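Local coordinates for Lmo2125 protein (Listeria monocytogenes serovar 1/2a, PDB 5TU0), which binds maltose and, as a lipoprotein of the solute-binding protein family, probably delivers it to a membrane sugar transporter, at residues A[167-172]-A[199-204]; A[114-119]-A[162-167]. The protein carries 2 engineered substitutions. All coordinates share one frame; numbering follows the deposited sequence. Where two conformers were deposited one is given.

Contact 1. Residues A[167-172]-A[199-204]; sequences YGLLAG and ITYATK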
# COMPACT_ATOMS: atom_id res chain seq x y z
N TYR A 167 -6.76 1.83 -9.07
CA TYR A 167 -5.63 2.50 -9.72
C TYR A 167 -4.76 1.56 -10.55
O TYR A 167 -4.42 1.88 -11.69
CB TYR A 167 -4.74 3.26 -8.73
CG TYR A 167 -3.53 3.81 -9.43
CD1 TYR A 167 -3.66 4.82 -10.38
CD2 TYR A 167 -2.26 3.30 -9.20
CE1 TYR A 167 -2.58 5.31 -11.06
CE2 TYR A 167 -1.16 3.80 -9.87
CZ TYR A 167 -1.33 4.81 -10.79
OH TYR A 167 -0.26 5.31 -11.48
N GLY A 168 -4.41 0.41 -9.99
CA GLY A 168 -3.59 -0.55 -10.69
C GLY A 168 -4.16 -1.08 -12.00
O GLY A 168 -3.42 -1.53 -12.86
N LEU A 169 -5.48 -1.00 -12.15
CA LEU A 169 -6.13 -1.40 -13.38
C LEU A 169 -5.87 -0.32 -14.43
O LEU A 169 -5.47 -0.60 -15.56
CB LEU A 169 -7.64 -1.56 -13.15
CG LEU A 169 -8.53 -1.80 -14.36
CD1 LEU A 169 -8.15 -3.07 -15.09
CD2 LEU A 169 -10.00 -1.83 -13.93
N LEU A 170 -6.14 0.93 -14.06
CA LEU A 170 -5.92 2.05 -14.98
C LEU A 170 -4.42 2.13 -15.35
O LEU A 170 -4.06 2.35 -16.51
CB LEU A 170 -6.39 3.37 -14.35
CG LEU A 170 -7.89 3.69 -14.40
CD1 LEU A 170 -8.76 2.60 -13.80
CD2 LEU A 170 -8.11 5.04 -13.75
N ALA A 171 -3.56 1.92 -14.36
CA ALA A 171 -2.14 2.00 -14.59
C ALA A 171 -1.65 0.83 -15.47
O ALA A 171 -0.75 0.99 -16.29
CB ALA A 171 -1.39 2.03 -13.26
N GLY A 172 -2.29 -0.34 -15.33
CA GLY A 172 -1.91 -1.50 -16.15
C GLY A 172 -2.16 -1.23 -17.62
O GLY A 172 -1.51 -1.83 -18.50
N ILE A 199 -10.99 2.21 -17.16
CA ILE A 199 -12.28 2.58 -16.64
C ILE A 199 -13.36 1.79 -17.39
O ILE A 199 -14.29 1.27 -16.76
CB ILE A 199 -12.54 4.10 -16.74
CG1 ILE A 199 -11.51 4.87 -15.90
CG2 ILE A 199 -13.94 4.40 -16.22
CD1 ILE A 199 -11.54 6.36 -16.15
N THR A 200 -13.21 1.68 -18.71
CA THR A 200 -14.16 0.95 -19.57
C THR A 200 -14.23 -0.52 -19.17
O THR A 200 -15.31 -1.08 -19.07
CB THR A 200 -13.79 1.10 -21.07
OG1 THR A 200 -13.76 2.49 -21.41
CG2 THR A 200 -14.81 0.41 -21.97
N TYR A 201 -13.07 -1.14 -18.94
CA TYR A 201 -13.01 -2.53 -18.50
C TYR A 201 -13.71 -2.72 -17.15
O TYR A 201 -14.52 -3.66 -16.96
CB TYR A 201 -11.57 -3.04 -18.44
CG TYR A 201 -11.52 -4.49 -18.13
CD1 TYR A 201 -11.86 -5.45 -19.11
CD2 TYR A 201 -11.17 -4.95 -16.85
CE1 TYR A 201 -11.84 -6.79 -18.82
CE2 TYR A 201 -11.14 -6.31 -16.56
CZ TYR A 201 -11.47 -7.22 -17.54
OH TYR A 201 -11.46 -8.58 -17.25
N ALA A 202 -13.44 -1.83 -16.21
CA ALA A 202 -14.09 -1.89 -14.89
C ALA A 202 -15.61 -1.79 -14.99
O ALA A 202 -16.34 -2.51 -14.32
CB ALA A 202 -13.55 -0.80 -13.96
N THR A 203 -16.07 -0.89 -15.86
CA THR A 203 -17.48 -0.65 -16.04
C THR A 203 -18.20 -1.92 -16.52
O THR A 203 -19.35 -2.15 -16.13
CB THR A 203 -17.68 0.56 -16.99
OG1 THR A 203 -17.07 1.74 -16.40
CG2 THR A 203 -19.14 0.85 -17.23
N LYS A 204 -17.52 -2.74 -17.32
CA LYS A 204 -18.12 -4.00 -17.81
C LYS A 204 -18.42 -4.92 -16.63
O LYS A 204 -19.48 -5.56 -16.58
CB LYS A 204 -17.21 -4.72 -18.82
CG LYS A 204 -16.84 -3.96 -20.09
CD LYS A 204 -18.02 -3.70 -21.01
CE LYS A 204 -17.54 -3.05 -22.31
NZ LYS A 204 -18.70 -2.54 -23.11
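Leu169 and Leu170 reach helix 199-204 through different first torsions. In Leu169, CG stands anti to the backbone N (chi1 172°), which sets its two methyl groups against Tyr201 and Ala202. Leu170 turns CG beside its own backbone N instead (chi1 -81°), and this brings the branched end to Ile199 although the bond to CB points neither toward nor away from that helix.

The two methyls of Leu169 divide the work. CD2 meets Ala202 CB at 3.7 Å, while CD1 lies 4.0 Å from Tyr201 CD2, approaching that ring obliquely, with the two side chains at about a right angle. The branched end of Leu170 gathers on Ile199 CG1: Leu170 CD2 is 4.0 Å from it, and Leu170 CD1 also lies 4.1 Å from Ile199 N. The CB of Ile199 points away from this helix; CG1 is its nearest side-chain atom to Leu170, and Ile199 also packs on Leu358 of helix 348-363 and Ala373 of helix 369-387.

Both segments belong to one lobe of the two-lobed solute-binding protein fold, where helices 163-172 and 193-208 pack with the axes of their short segments 9.7 Å apart at closest approach and 130° between their directions. At this spacing side chains make the closest contacts.

Thr203 and Tyr201 place their hydroxyls differently. Thr203 OG1 donates to Ile199 O at 2.8 Å from above the carbonyl plane, and the same oxygen receives Thr203 N, so two donors grip it. The phenol of Tyr201 extends past Leu169 to a hydrogen bond with Glu136 and another with Trp205 NE1, which probably helps to hold the ring against which Leu169 CD1 rests.

Contact 2. Residues A[114-119]-A[162-167]; sequences ETLVLY and DFYFSY. With GLC (alpha-D-glucopyranose), chain B.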
# COMPACT_ATOMS: atom_id res chain seq x y z
N GLU A 114 4.46 -3.61 0.90
CA GLU A 114 3.18 -4.27 0.74
C GLU A 114 2.45 -3.74 -0.47
O GLU A 114 2.71 -2.64 -0.92
CB GLU A 114 2.31 -4.17 1.99
CG GLU A 114 1.98 -2.78 2.46
CD GLU A 114 0.88 -2.77 3.52
OE1 GLU A 114 0.56 -3.85 4.10
OE2 GLU A 114 0.32 -1.68 3.76
N THR A 115 1.57 -4.56 -1.02
CA THR A 115 0.77 -4.15 -2.14
C THR A 115 -0.40 -5.11 -2.21
O THR A 115 -0.44 -6.11 -1.46
CB THR A 115 1.56 -4.13 -3.47
OG1 THR A 115 0.76 -3.54 -4.50
CG2 THR A 115 1.96 -5.53 -3.91
N LEU A 116 -1.33 -4.81 -3.08
CA LEU A 116 -2.50 -5.64 -3.29
C LEU A 116 -2.13 -6.97 -3.94
O LEU A 116 -1.20 -7.06 -4.73
CB LEU A 116 -3.53 -4.91 -4.14
CG LEU A 116 -4.20 -3.67 -3.55
CD1 LEU A 116 -5.23 -3.14 -4.53
CD2 LEU A 116 -4.86 -3.98 -2.21
N VAL A 117 -2.91 -7.99 -3.60
CA VAL A 117 -2.70 -9.34 -4.08
C VAL A 117 -4.06 -9.96 -4.38
O VAL A 117 -5.11 -9.35 -4.14
CB VAL A 117 -1.94 -10.20 -3.03
CG1 VAL A 117 -0.55 -9.63 -2.76
CG2 VAL A 117 -2.71 -10.31 -1.72
N LEU A 118 -4.04 -11.18 -4.92
CA LEU A 118 -5.29 -11.91 -5.18
C LEU A 118 -5.43 -13.03 -4.13
O LEU A 118 -4.59 -13.94 -4.06
CB LEU A 118 -5.28 -12.55 -6.56
CG LEU A 118 -6.57 -13.30 -6.92
CD1 LEU A 118 -7.65 -12.30 -7.33
CD2 LEU A 118 -6.36 -14.33 -8.01
N TYR A 119 -6.47 -12.95 -3.31
CA TYR A 119 -6.80 -14.02 -2.36
C TYR A 119 -7.78 -14.91 -3.06
O TYR A 119 -8.63 -14.42 -3.80
CB TYR A 119 -7.50 -13.49 -1.12
CG TYR A 119 -6.61 -12.76 -0.16
CD1 TYR A 119 -5.82 -13.46 0.74
CD2 TYR A 119 -6.58 -11.36 -0.12
CE1 TYR A 119 -5.00 -12.80 1.63
CE2 TYR A 119 -5.79 -10.69 0.77
CZ TYR A 119 -4.99 -11.41 1.65
OH TYR A 119 -4.18 -10.76 2.53
N ASP A 162 -13.26 2.18 -5.12
CA ASP A 162 -12.19 2.77 -4.32
C ASP A 162 -10.95 2.91 -5.23
O ASP A 162 -10.38 1.91 -5.70
CB ASP A 162 -11.91 1.85 -3.11
CG ASP A 162 -10.94 2.46 -2.10
OD1 ASP A 162 -10.01 3.19 -2.48
OD2 ASP A 162 -11.10 2.14 -0.90
N PHE A 163 -10.55 4.15 -5.49
CA PHE A 163 -9.40 4.41 -6.35
C PHE A 163 -8.13 3.72 -5.88
O PHE A 163 -7.29 3.36 -6.69
CB PHE A 163 -9.17 5.90 -6.49
CG PHE A 163 -8.04 6.25 -7.39
CD1 PHE A 163 -8.11 5.97 -8.75
CD2 PHE A 163 -6.93 6.95 -6.91
CE1 PHE A 163 -7.08 6.31 -9.60
CE2 PHE A 163 -5.90 7.29 -7.76
CZ PHE A 163 -5.98 6.98 -9.10
N TYR A 164 -7.98 3.51 -4.58
CA TYR A 164 -6.80 2.78 -4.10
C TYR A 164 -6.71 1.38 -4.73
O TYR A 164 -5.63 0.88 -5.04
CB TYR A 164 -6.77 2.71 -2.57
CG TYR A 164 -5.54 2.01 -2.07
CD1 TYR A 164 -4.34 2.70 -1.93
CD2 TYR A 164 -5.57 0.66 -1.77
CE1 TYR A 164 -3.20 2.04 -1.49
CE2 TYR A 164 -4.44 0.00 -1.33
CZ TYR A 164 -3.27 0.70 -1.19
OH TYR A 164 -2.16 0.02 -0.76
N PHE A 165 -7.87 0.74 -4.90
CA PHE A 165 -7.96 -0.57 -5.52
C PHE A 165 -7.93 -0.54 -7.05
O PHE A 165 -7.21 -1.32 -7.68
CB PHE A 165 -9.24 -1.29 -5.04
CG PHE A 165 -9.14 -1.77 -3.63
CD1 PHE A 165 -9.30 -0.90 -2.57
CD2 PHE A 165 -8.89 -3.11 -3.36
CE1 PHE A 165 -9.20 -1.34 -1.26
CE2 PHE A 165 -8.79 -3.57 -2.05
CZ PHE A 165 -8.94 -2.69 -1.00
N SER A 166 -8.70 0.37 -7.65
CA SER A 166 -8.77 0.43 -9.09
C SER A 166 -7.58 1.07 -9.79
O SER A 166 -7.42 0.86 -11.00
CB SER A 166 -10.05 1.13 -9.55
OG SER A 166 -10.04 2.49 -9.15
N TYR A 167 -6.76 1.83 -9.07
CA TYR A 167 -5.63 2.50 -9.72
C TYR A 167 -4.76 1.56 -10.55
O TYR A 167 -4.42 1.88 -11.69
CB TYR A 167 -4.74 3.26 -8.73
CG TYR A 167 -3.53 3.81 -9.43
CD1 TYR A 167 -3.66 4.82 -10.38
CD2 TYR A 167 -2.26 3.30 -9.20
CE1 TYR A 167 -2.58 5.31 -11.06
CE2 TYR A 167 -1.16 3.80 -9.87
CZ TYR A 167 -1.33 4.81 -10.79
OH TYR A 167 -0.26 5.31 -11.48
C1 GLC B . -4.17 0.88 3.06
C2 GLC B . -2.98 1.78 2.67
C3 GLC B . -3.37 3.25 2.70
C4 GLC B . -4.61 3.48 1.84
C5 GLC B . -5.75 2.58 2.33
C6 GLC B . -7.01 2.78 1.50
O2 GLC B . -1.89 1.55 3.56
O3 GLC B . -2.27 4.04 2.21
O4 GLC B . -5.01 4.85 1.88
O5 GLC B . -5.33 1.21 2.28
O6 GLC B . -7.94 1.71 1.73
O HOH W 1 -1.49 -1.54 -3.36
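Leu116 packs its isobutyl group against the side chains of Tyr164 and Phe165, at the start of helix 163-172 beside the sugar cleft of this periplasmic-binding-protein fold. The tight half of the contact is apolar. Leu116 CD1 lies 3.8 Å from Phe165 CD2, and Leu116 CD2 touches both rings, 4.0 Å from Phe165 CE2 and 4.1 Å from Tyr164 CE2. The leucine meets both rings obliquely, and runs at about a right angle to the side chain of Phe165. Leu237 of strand 235-238 packs against both Leu116 and Phe165, extending this buried cluster into the sheet.

On the cleft side a water and the sugar take the place of direct packing between the segments. Tyr164, with CG anti to its backbone N (chi1 -177°), projects its ring from the first turn into the pocket, where one face carries a glucose unit of the bound maltose: Tyr164 CD1 is 3.9 Å from GLC C4, and the ring oxygen of the sugar lies above the same face toward the rim. This is the aromatic platform familiar from maltose-binding proteins. Glu114, also lining the pocket, brings OE2 to 3.9 Å from O2 of this glucose, and touches the second glucose unit.

The helix start is itself secured by Asp162 as N-cap, whose OD1 accepts from Tyr164 N on the anti side of the carboxylate; its OD2 forms a salt bridge with Lys159. Between the segments, a single water joins the tyrosine hydroxyl to the backbone, 3.1 Å from Tyr164 OH and 3.3 Å from Leu116 N, whose hydrogen it accepts.

Helix 163-172 serves both contacts, with Tyr167 common to their ranges, and their centres lie about 12 Å apart. Contact 2 uses the helix start, its centre about 8 Å from the centre of the chain, and faces the sugar; contact 1 uses the C-terminal part, its centre about 18 Å from that of the chain, against helix 193-208 of the same lobe. Both are largely buried, yet their chemistry differs. The 167-172/199-204 pair is helix on helix, joined by aliphatic branches and one tyrosine ring whose hydroxyl is bonded to residues beyond the pair. The 114-119/162-167 pair sets a leucine from a strand-connected loop against aromatic rings, and adds a bridging water and a carbohydrate.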